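Local coordinates for protein pre-crRNA processing endonuclease (Streptococcus pyogenes serotype M1, PDB 3VZH) that probably cleaves precursor CRISPR RNA as a Cas5d-type endoribonuclease of the type I-C CRISPR system, an adaptive defence against viruses and plasmids, at residues A[7-12]-A[124-129]; A[53-58]-A[101-106]; A[162-167]-A[196-201]. All blocks are in the same frame, centred on the assembly; numbering follows the deposited sequence.

All three contacts reach one large antiparallel sheet, but at different depths. Contact 1 is mostly buried: helix 118-130 packs on strand 9-15 through aromatic and aliphatic side chains, with a single salt bridge at its more exposed end. Contact 2, partly buried, pairs strands 55-64 and 95-105 by backbone hydrogen bonds. The two touch: Phe9 N lies 2.8 Å from Phe101 O, a probable hydrogen bond, and strands 9-15 and 95-105 are sheet neighbours. Contact 3 is more exposed, about 28 Å from contact 2 between centres and across the chain's centre from it; there two turns meet through polar atoms, a water and one methionine-tyrosine pair.

Contact 1 of 3, residues A[7-12]-A[124-129]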
loop_
_atom_site.group_PDB
_atom_site.type_symbol
_atom_site.label_atom_id
_atom_site.label_comp_id
_atom_site.label_asym_id
_atom_site.label_seq_id
_atom_site.Cartn_x
_atom_site.Cartn_y
_atom_site.Cartn_z
ATOM N N ARG A 7 8.520 5.906 -13.573
ATOM C CA ARG A 7 7.956 4.669 -14.016
ATOM C C ARG A 7 7.100 3.968 -12.931
ATOM O O ARG A 7 7.212 4.311 -11.727
ATOM C CB ARG A 7 9.045 3.701 -14.501
ATOM C CG ARG A 7 9.887 3.125 -13.389
ATOM C CD ARG A 7 10.781 2.101 -14.064
ATOM N NE ARG A 7 11.725 1.364 -13.252
ATOM C CZ ARG A 7 11.479 0.177 -12.637
ATOM N NH1 ARG A 7 10.250 -0.380 -12.594
ATOM N NH2 ARG A 7 12.488 -0.460 -12.026
ATOM N N ASP A 8 6.252 3.016 -13.401
ATOM C CA ASP A 8 5.635 2.062 -12.440
ATOM C C ASP A 8 6.681 1.154 -11.830
ATOM O O ASP A 8 7.544 0.594 -12.572
ATOM C CB ASP A 8 4.542 1.229 -13.125
ATOM C CG ASP A 8 3.349 2.090 -13.543
ATOM O OD1 ASP A 8 2.958 2.976 -12.762
ATOM O OD2 ASP A 8 2.847 1.865 -14.673
ATOM N N PHE A 9 6.558 0.932 -10.512
ATOM C CA PHE A 9 7.337 -0.092 -9.821
ATOM C C PHE A 9 6.351 -1.098 -9.297
ATOM O O PHE A 9 5.164 -0.769 -9.063
ATOM C CB PHE A 9 8.054 0.546 -8.582
ATOM C CG PHE A 9 9.125 1.506 -8.997
ATOM C CD1 PHE A 9 10.387 0.997 -9.309
ATOM C CD2 PHE A 9 8.884 2.899 -9.048
ATOM C CE1 PHE A 9 11.397 1.840 -9.709
ATOM C CE2 PHE A 9 9.893 3.763 -9.443
ATOM C CZ PHE A 9 11.140 3.225 -9.785
ATOM N N TYR A 10 6.862 -2.337 -9.135
ATOM C CA TYR A 10 6.015 -3.486 -8.722
ATOM C C TYR A 10 6.758 -4.262 -7.665
ATOM O O TYR A 10 7.990 -4.531 -7.808
ATOM C CB TYR A 10 5.878 -4.409 -9.973
ATOM C CG TYR A 10 5.255 -3.691 -11.161
ATOM C CD1 TYR A 10 3.848 -3.682 -11.306
ATOM C CD2 TYR A 10 6.014 -3.037 -12.077
ATOM C CE1 TYR A 10 3.267 -3.051 -12.346
ATOM C CE2 TYR A 10 5.413 -2.396 -13.166
ATOM C CZ TYR A 10 4.032 -2.390 -13.218
ATOM O OH TYR A 10 3.335 -1.814 -14.266
ATOM N N VAL A 11 6.053 -4.684 -6.599
ATOM C CA VAL A 11 6.698 -5.434 -5.548
ATOM C C VAL A 11 5.764 -6.483 -5.081
ATOM O O VAL A 11 4.501 -6.289 -5.154
ATOM C CB VAL A 11 7.087 -4.597 -4.317
ATOM C CG1 VAL A 11 8.302 -3.739 -4.612
ATOM C CG2 VAL A 11 5.909 -3.758 -3.865
ATOM N N ARG A 12 6.327 -7.596 -4.650
ATOM C CA ARG A 12 5.545 -8.664 -3.991
ATOM C C ARG A 12 5.793 -8.538 -2.483
ATOM O O ARG A 12 6.966 -8.590 -2.034
ATOM C CB ARG A 12 6.074 -9.990 -4.470
ATOM C CG ARG A 12 5.317 -11.226 -3.880
ATOM C CD ARG A 12 5.845 -12.467 -4.595
ATOM N NE ARG A 12 4.974 -13.606 -4.342
ATOM C CZ ARG A 12 4.980 -14.333 -3.236
ATOM N NH1 ARG A 12 5.782 -14.006 -2.210
ATOM N NH2 ARG A 12 4.175 -15.411 -3.124
ATOM N N ILE A 124 17.742 4.174 -7.125
ATOM C CA ILE A 124 17.688 3.820 -5.734
ATOM C C ILE A 124 16.448 3.045 -5.392
ATOM O O ILE A 124 16.505 2.077 -4.598
ATOM C CB ILE A 124 17.831 5.081 -4.878
ATOM C CG1 ILE A 124 19.211 5.680 -5.190
ATOM C CG2 ILE A 124 17.782 4.741 -3.376
ATOM C CD1 ILE A 124 19.525 6.883 -4.337
ATOM N N MET A 125 15.301 3.452 -5.972
ATOM C CA MET A 125 14.081 2.724 -5.730
ATOM C C MET A 125 14.232 1.260 -6.239
ATOM O O MET A 125 13.896 0.341 -5.526
ATOM C CB MET A 125 12.896 3.435 -6.435
ATOM C CG MET A 125 11.544 2.726 -6.147
ATOM S SD MET A 125 11.010 2.720 -4.405
ATOM C CE MET A 125 10.410 4.422 -4.128
ATOM N N GLU A 126 14.707 1.074 -7.462
ATOM C CA GLU A 126 14.931 -0.295 -7.910
ATOM C C GLU A 126 15.860 -1.135 -7.007
ATOM O O GLU A 126 15.541 -2.315 -6.697
ATOM C CB GLU A 126 15.488 -0.321 -9.319
ATOM C CG GLU A 126 14.783 0.571 -10.253
ATOM C CD GLU A 126 15.470 0.557 -11.625
ATOM O OE1 GLU A 126 14.741 0.703 -12.623
ATOM O OE2 GLU A 126 16.722 0.413 -11.701
ATOM N N ARG A 127 17.001 -0.592 -6.609
ATOM C CA ARG A 127 17.943 -1.251 -5.670
ATOM C C ARG A 127 17.327 -1.526 -4.312
ATOM O O ARG A 127 17.535 -2.610 -3.764
ATOM C CB ARG A 127 19.238 -0.403 -5.485
ATOM C CG ARG A 127 19.982 -0.305 -6.819
ATOM C CD ARG A 127 21.431 0.143 -6.669
ATOM N NE ARG A 127 21.628 1.509 -7.148
ATOM C CZ ARG A 127 21.781 2.583 -6.364
ATOM N NH1 ARG A 127 21.968 3.784 -6.919
ATOM N NH2 ARG A 127 21.761 2.467 -5.032
ATOM N N SER A 128 16.528 -0.574 -3.821
ATOM C CA SER A 128 15.837 -0.737 -2.511
ATOM C C SER A 128 14.828 -1.866 -2.554
ATOM O O SER A 128 14.798 -2.713 -1.638
ATOM C CB SER A 128 15.183 0.581 -2.104
ATOM O OG SER A 128 16.190 1.577 -2.021
ATOM N N ILE A 129 14.071 -1.969 -3.657
ATOM C CA ILE A 129 13.137 -3.051 -3.819
ATOM C C ILE A 129 13.871 -4.401 -3.825
ATOM O O ILE A 129 13.471 -5.358 -3.098
ATOM C CB ILE A 129 12.304 -2.902 -5.119
ATOM C CG1 ILE A 129 11.219 -1.789 -4.944
ATOM C CG2 ILE A 129 11.717 -4.262 -5.491
ATOM C CD1 ILE A 129 10.619 -1.193 -6.193
#
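Phe9 is the central strand residue here, with Met125 of the helix over one face of its ring and its own neighbour Arg7 over the other; Ile129 and Glu126 share the contact from the helix side. The CH-pi evidence is direct: Met125 CG sits 3.5 Å from the Phe9 ring centroid and only 7° off the normal. Its chain leaves with CG anti to the backbone N (chi1 -177°) and then bends, leaving SD 5.1 Å from the same centroid in a Met-aromatic contact. On the opposite face, Arg7 CG stands above the rim of the ring, and the guanidinium lies with Phe9 CE1 over its centre.

Apolar packing continues along the strand. Ile129 CD1 comes to 3.8 Å from Phe9 CD1, and Ile129 CG1 meets Val11 CG1 at 3.5 Å, the two side chains crossing at about a right angle.

The charged interaction is at the more exposed end. Arg7 NH2 donates to Glu126 OE1 at 2.6 Å with an N-H...O angle of 158°; the oxygen lies nearly in the guanidinium plane but is approached on its anti side, out of the carboxylate plane. Arg7 NE adds a weak bond to the same oxygen. Because Arg7 NH1 also donates to Asp8 O, at 2.9 Å, the guanidinium is held from two directions, which limits its rotation. Glu126 CG meanwhile meets the edge of the Phe9 ring.

Strand 9-12 and the helix segment run almost parallel, with axes 9.9 Å from each other. Strand 95-105 flanks Phe9 and Val11 through Phe103 and Ile99, Ile49 of helix 39-49 touches both Val11 and Ile129, and Met125 reaches on to Phe55 and Asn57 of strand 55-64.

Contact 2 of 3, residues A[53-58]-A[101-106]; sequences PTFTNI and FHFVWN
A two-strand antiparallel ladder within the large sheet of this Cas5-family protein joins residues 55-58 to residues 101-105. Thr56 and Val104 form a hydrogen-bonded pair, Thr56 N to Val104 O at 2.9 Å and Val104 N to Thr56 O at 3.2 Å. Ile58 and His102 form the next such pair, with Ile58 N giving a bond of 2.8 Å to His102 O and His102 N returning one of 3.0 Å to Ile58 O. Between them Asn57 faces Phe103 as a non-hydrogen-bonded pair, where Phe103 CA makes a CA-H...O contact with Thr56 O.

The Phe55 and Phe103 rings meet obliquely, centroids 4.5 Å apart and planes at 33°, and Phe55 CD2 presses on Phe103 CB. This aromatic face looks to helix 118-130, whose His121 meets the Phe55 ring edge-to-face, a helix-backed antiparallel sheet consistent with the RRM-like (ferredoxin-like) fold of Cas5 proteins. Asn57 shares the face: its OD1 comes to the edge of the Phe101 ring and has no polar partner, though buried, whereas its ND2 is bound by Asp47 OD1 and Tyr50 O.

On the other face of the sheet, Ile58 covers the His102 imidazole, with CB 3.9 Å from the ring centroid and offset toward the rim, while CG1 reaches Val104 CG2.

Beyond the ladder, Asn106 N donates to Thr54 O at 2.9 Å and nearly straight (172°). With CG anti to the backbone N, the Asn106 amide turns back along residues 53-54, and its ND2 meets a lone pair of Pro53 O, in the carbonyl plane, at 3.0 Å; its OD1 accepts from Asp108 N.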
loop_
_atom_site.group_PDB
_atom_site.type_symbol
_atom_site.label_atom_id
_atom_site.label_comp_id
_atom_site.label_asym_id
_atom_site.label_seq_id
_atom_site.Cartn_x
_atom_site.Cartn_y
_atom_site.Cartn_z
ATOM N N PRO A 53 11.902 13.023 1.402
ATOM C CA PRO A 53 10.948 14.115 1.416
ATOM C C PRO A 53 10.869 14.762 0.016
ATOM O O PRO A 53 9.911 15.471 -0.300
ATOM C CB PRO A 53 11.571 15.088 2.427
ATOM C CG PRO A 53 13.039 14.741 2.448
ATOM C CD PRO A 53 13.060 13.262 2.269
ATOM N N THR A 54 11.795 14.409 -0.859
ATOM C CA THR A 54 11.821 15.019 -2.218
ATOM C C THR A 54 10.647 14.546 -3.070
ATOM O O THR A 54 10.166 15.298 -3.924
ATOM C CB THR A 54 13.095 14.576 -2.965
ATOM O OG1 THR A 54 14.234 14.911 -2.145
ATOM C CG2 THR A 54 13.284 15.410 -4.232
ATOM N N PHE A 55 10.224 13.289 -2.848
ATOM C CA PHE A 55 9.102 12.769 -3.612
ATOM C C PHE A 55 8.041 12.107 -2.701
ATOM O O PHE A 55 8.237 11.949 -1.447
ATOM C CB PHE A 55 9.640 11.776 -4.702
ATOM C CG PHE A 55 10.337 10.524 -4.125
ATOM C CD1 PHE A 55 11.770 10.491 -3.996
ATOM C CD2 PHE A 55 9.594 9.376 -3.737
ATOM C CE1 PHE A 55 12.417 9.346 -3.479
ATOM C CE2 PHE A 55 10.226 8.240 -3.206
ATOM C CZ PHE A 55 11.644 8.234 -3.080
ATOM N N THR A 56 6.899 11.849 -3.323
ATOM C CA THR A 56 5.784 11.216 -2.667
ATOM C C THR A 56 5.473 9.924 -3.438
ATOM O O THR A 56 5.122 9.939 -4.627
ATOM C CB THR A 56 4.544 12.098 -2.808
ATOM O OG1 THR A 56 4.853 13.347 -2.187
ATOM C CG2 THR A 56 3.277 11.383 -2.123
ATOM N N ASN A 57 5.464 8.800 -2.703
ATOM C CA ASN A 57 5.040 7.536 -3.345
ATOM C C ASN A 57 3.492 7.498 -3.456
ATOM O O ASN A 57 2.788 7.852 -2.479
ATOM C CB ASN A 57 5.492 6.386 -2.433
ATOM C CG ASN A 57 6.994 6.179 -2.506
ATOM O OD1 ASN A 57 7.585 6.173 -3.608
ATOM N ND2 ASN A 57 7.609 5.950 -1.368
ATOM N N ILE A 58 3.048 7.021 -4.606
ATOM C CA ILE A 58 1.625 6.959 -4.975
ATOM C C ILE A 58 1.294 5.529 -5.276
ATOM O O ILE A 58 1.694 4.994 -6.361
ATOM C CB ILE A 58 1.323 7.787 -6.241
ATOM C CG1 ILE A 58 1.732 9.299 -6.111
ATOM C CG2 ILE A 58 -0.177 7.712 -6.572
ATOM C CD1 ILE A 58 1.236 9.981 -4.842
ATOM N N PHE A 101 3.058 0.935 -7.918
ATOM C CA PHE A 101 3.132 2.270 -7.378
ATOM C C PHE A 101 4.103 3.105 -8.220
ATOM O O PHE A 101 4.852 2.528 -9.023
ATOM C CB PHE A 101 3.521 2.256 -5.939
ATOM C CG PHE A 101 4.962 1.824 -5.658
ATOM C CD1 PHE A 101 5.962 2.792 -5.374
ATOM C CD2 PHE A 101 5.266 0.492 -5.590
ATOM C CE1 PHE A 101 7.299 2.361 -5.078
ATOM C CE2 PHE A 101 6.579 0.069 -5.310
ATOM C CZ PHE A 101 7.565 0.997 -5.020
ATOM N N HIS A 102 4.118 4.422 -8.008
ATOM C CA HIS A 102 5.112 5.274 -8.701
ATOM C C HIS A 102 5.344 6.403 -7.798
ATOM O O HIS A 102 4.771 6.413 -6.706
ATOM C CB HIS A 102 4.579 5.690 -10.075
ATOM C CG HIS A 102 3.352 6.575 -10.001
ATOM N ND1 HIS A 102 2.099 6.088 -10.065
ATOM C CD2 HIS A 102 3.245 8.008 -9.915
ATOM C CE1 HIS A 102 1.204 7.132 -9.992
ATOM N NE2 HIS A 102 1.922 8.317 -9.923
ATOM N N PHE A 103 6.215 7.302 -8.190
ATOM C CA PHE A 103 6.341 8.499 -7.367
ATOM C C PHE A 103 6.279 9.772 -8.198
ATOM O O PHE A 103 6.502 9.745 -9.407
ATOM C CB PHE A 103 7.589 8.477 -6.483
ATOM C CG PHE A 103 8.909 8.380 -7.215
ATOM C CD1 PHE A 103 9.573 7.125 -7.269
ATOM C CD2 PHE A 103 9.506 9.505 -7.781
ATOM C CE1 PHE A 103 10.794 7.018 -7.918
ATOM C CE2 PHE A 103 10.746 9.404 -8.394
ATOM C CZ PHE A 103 11.381 8.154 -8.470
ATOM N N VAL A 104 5.959 10.863 -7.523
ATOM C CA VAL A 104 5.908 12.217 -8.129
ATOM C C VAL A 104 6.671 13.180 -7.187
ATOM O O VAL A 104 6.947 12.813 -6.033
ATOM C CB VAL A 104 4.416 12.709 -8.245
ATOM C CG1 VAL A 104 3.607 11.746 -9.111
ATOM C CG2 VAL A 104 3.822 12.907 -6.864
ATOM N N TRP A 105 7.033 14.390 -7.647
ATOM C CA TRP A 105 7.774 15.289 -6.709
ATOM C C TRP A 105 6.813 15.752 -5.686
ATOM O O TRP A 105 5.570 15.953 -5.954
ATOM C CB TRP A 105 8.456 16.484 -7.488
ATOM C CG TRP A 105 9.435 15.996 -8.566
ATOM C CD1 TRP A 105 9.501 16.398 -9.924
ATOM C CD2 TRP A 105 10.492 14.977 -8.422
ATOM N NE1 TRP A 105 10.495 15.718 -10.579
ATOM C CE2 TRP A 105 11.138 14.860 -9.746
ATOM C CE3 TRP A 105 10.962 14.181 -7.362
ATOM C CZ2 TRP A 105 12.196 13.966 -9.973
ATOM C CZ3 TRP A 105 12.058 13.366 -7.570
ATOM C CH2 TRP A 105 12.597 13.174 -8.889
ATOM N N ASN A 106 7.354 15.964 -4.473
ATOM C CA ASN A 106 6.565 16.414 -3.350
ATOM C C ASN A 106 6.458 17.960 -3.406
ATOM O O ASN A 106 7.417 18.651 -3.085
ATOM C CB ASN A 106 7.223 15.938 -2.031
ATOM C CG ASN A 106 6.494 16.415 -0.784
ATOM O OD1 ASN A 106 5.419 17.012 -0.874
ATOM N ND2 ASN A 106 7.050 16.142 0.382
#

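Contact 3 of 3, residues A[162-167]-A[196-201]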
loop_
_atom_site.group_PDB
_atom_site.type_symbol
_atom_site.label_atom_id
_atom_site.label_comp_id
_atom_site.label_asym_id
_atom_site.label_seq_id
_atom_site.Cartn_x
_atom_site.Cartn_y
_atom_site.Cartn_z
ATOM N N TYR A 162 -6.038 -15.794 -6.432
ATOM C CA TYR A 162 -7.015 -16.767 -5.895
ATOM C C TYR A 162 -8.449 -16.297 -6.292
ATOM O O TYR A 162 -9.298 -17.153 -6.591
ATOM C CB TYR A 162 -6.862 -16.861 -4.364
ATOM C CG TYR A 162 -7.846 -17.895 -3.735
ATOM C CD1 TYR A 162 -7.597 -19.277 -3.810
ATOM C CD2 TYR A 162 -9.059 -17.484 -3.140
ATOM C CE1 TYR A 162 -8.500 -20.189 -3.260
ATOM C CE2 TYR A 162 -9.955 -18.385 -2.573
ATOM C CZ TYR A 162 -9.674 -19.709 -2.590
ATOM O OH TYR A 162 -10.577 -20.548 -2.032
ATOM N N TYR A 163 -8.674 -14.960 -6.290
ATOM C CA TYR A 163 -10.019 -14.347 -6.572
ATOM C C TYR A 163 -10.285 -13.986 -8.049
ATOM O O TYR A 163 -11.267 -13.310 -8.422
ATOM C CB TYR A 163 -10.275 -13.192 -5.575
ATOM C CG TYR A 163 -10.388 -13.764 -4.201
ATOM C CD1 TYR A 163 -11.528 -14.481 -3.809
ATOM C CD2 TYR A 163 -9.355 -13.494 -3.185
ATOM C CE1 TYR A 163 -11.670 -14.981 -2.506
ATOM C CE2 TYR A 163 -9.480 -14.006 -1.906
ATOM C CZ TYR A 163 -10.643 -14.749 -1.585
ATOM O OH TYR A 163 -10.756 -15.283 -0.349
ATOM N N ASN A 164 -9.431 -14.467 -8.931
ATOM C CA ASN A 164 -9.721 -14.217 -10.311
ATOM C C ASN A 164 -11.120 -14.762 -10.686
ATOM O O ASN A 164 -11.455 -15.879 -10.349
ATOM C CB ASN A 164 -8.698 -14.911 -11.182
ATOM C CG ASN A 164 -8.739 -14.399 -12.600
ATOM O OD1 ASN A 164 -9.073 -13.257 -12.841
ATOM N ND2 ASN A 164 -8.451 -15.279 -13.542
ATOM N N GLY A 165 -11.855 -14.013 -11.475
ATOM C CA GLY A 165 -13.197 -14.505 -11.934
ATOM C C GLY A 165 -14.380 -14.028 -11.075
ATOM O O GLY A 165 -15.525 -14.184 -11.477
ATOM N N VAL A 166 -14.138 -13.414 -9.913
ATOM C CA VAL A 166 -15.229 -12.896 -9.122
ATOM C C VAL A 166 -14.883 -11.521 -8.657
ATOM O O VAL A 166 -13.683 -11.196 -8.523
ATOM C CB VAL A 166 -15.588 -13.765 -7.856
ATOM C CG1 VAL A 166 -15.997 -15.192 -8.263
ATOM C CG2 VAL A 166 -14.418 -13.784 -6.873
ATOM N N ASN A 167 -15.912 -10.728 -8.389
ATOM C CA ASN A 167 -15.741 -9.443 -7.669
ATOM C C ASN A 167 -16.395 -9.468 -6.296
ATOM O O ASN A 167 -17.379 -10.144 -6.068
ATOM C CB ASN A 167 -16.363 -8.279 -8.426
ATOM C CG ASN A 167 -15.821 -8.149 -9.862
ATOM O OD1 ASN A 167 -14.786 -8.703 -10.218
ATOM N ND2 ASN A 167 -16.610 -7.456 -10.723
ATOM N N MET A 196 -12.968 -5.229 -4.800
ATOM C CA MET A 196 -11.890 -6.088 -5.293
ATOM C C MET A 196 -12.379 -6.874 -6.520
ATOM O O MET A 196 -13.306 -7.699 -6.394
ATOM C CB MET A 196 -11.450 -7.022 -4.140
ATOM C CG MET A 196 -10.185 -7.819 -4.489
ATOM S SD MET A 196 -9.610 -8.921 -3.195
ATOM C CE MET A 196 -10.985 -10.104 -2.998
ATOM N N LYS A 197 -11.764 -6.645 -7.691
ATOM C CA LYS A 197 -12.264 -7.214 -8.953
ATOM C C LYS A 197 -11.212 -8.152 -9.450
ATOM O O LYS A 197 -10.084 -7.722 -9.748
ATOM C CB LYS A 197 -12.500 -6.095 -10.008
ATOM C CG LYS A 197 -13.551 -5.060 -9.535
ATOM C CD LYS A 197 -13.712 -3.946 -10.565
ATOM C CE LYS A 197 -14.919 -3.075 -10.247
ATOM N NZ LYS A 197 -14.558 -1.716 -10.742
ATOM N N ASN A 198 -11.506 -9.467 -9.504
ATOM C CA ASN A 198 -10.538 -10.462 -9.840
ATOM C C ASN A 198 -9.331 -10.431 -8.942
ATOM O O ASN A 198 -8.203 -10.702 -9.416
ATOM C CB ASN A 198 -10.139 -10.303 -11.316
ATOM C CG ASN A 198 -11.357 -10.416 -12.247
ATOM O OD1 ASN A 198 -12.070 -11.375 -12.171
ATOM N ND2 ASN A 198 -11.559 -9.439 -13.123
ATOM N N GLY A 199 -9.546 -10.033 -7.706
ATOM C CA GLY A 199 -8.432 -9.846 -6.768
ATOM C C GLY A 199 -7.715 -8.491 -6.799
ATOM O O GLY A 199 -6.764 -8.293 -6.016
ATOM N N VAL A 200 -8.139 -7.591 -7.694
ATOM C CA VAL A 200 -7.441 -6.336 -7.978
ATOM C C VAL A 200 -8.184 -5.190 -7.301
ATOM O O VAL A 200 -9.409 -5.006 -7.519
ATOM C CB VAL A 200 -7.385 -6.004 -9.488
ATOM C CG1 VAL A 200 -6.470 -4.772 -9.647
ATOM C CG2 VAL A 200 -6.758 -7.192 -10.233
ATOM N N ILE A 201 -7.474 -4.369 -6.558
ATOM C CA ILE A 201 -8.102 -3.169 -5.980
ATOM C C ILE A 201 -7.364 -1.979 -6.590
ATOM O O ILE A 201 -6.121 -1.825 -6.380
ATOM C CB ILE A 201 -8.014 -3.072 -4.437
ATOM C CG1 ILE A 201 -8.791 -4.229 -3.801
ATOM C CG2 ILE A 201 -8.692 -1.771 -3.958
ATOM C CD1 ILE A 201 -8.553 -4.409 -2.345
HETATM O O HOH W 1 -12.052 -10.243 -6.294
#
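Asn198 reaches from one turn into the other: its OD1 accepts from Gly165 N at 2.7 Å. The N-H...O angle is 143°, and the donor is tilted from the carbonyl plane of the Asn198 side chain, so the bond is short but not straight. The side chain gets there with CG anti to its own carbonyl carbon, beside the backbone N (chi1 -58°). Asn164 leaves in a different rotamer, CG anti to the backbone N, and its OD1 packs against Asn198 CB at 3.5 Å; the two amide planes are steeply inclined to each other.

Met196 is extended through its first two torsions and bends only at the last (chi3 63°). That bend places the terminal methyl over one face of the Tyr163 ring, CE lying 4.2 Å from the centroid in a CH-pi contact, while SD makes a more oblique Met-aromatic contact. Tyr162 CD2 stands over the centre of the opposite face. The phenol is held at its far end, where Tyr163 OH is hydrogen-bonded to Ile68 N, outside both segments.

The backbone supplies the remaining links. Asn198 N donates to Val166 O at 2.9 Å, and Asn198 CA makes a CA-H...O contact with Tyr163 O. A water joins three backbone atoms: it donates to Val166 O and to Met196 O, 2.8 Å from the latter, and accepts from Gly199 N. Asn167 and Lys197 form a non-hydrogen-bonded antiparallel pair, with Asn167 CA 3.3 Å from Met196 O.

Residues 197-200 make a type I' turn, closed by Lys197 N to Val200 O at 2.9 Å and Val200 N to Lys197 O at 2.8 Å, the tight connection of a two-residue beta hairpin, here between strands 188-197 and 200-213; against it rests the type II turn 163-166 that leads into strand 167-171, the antiparallel neighbour of strand 188-197.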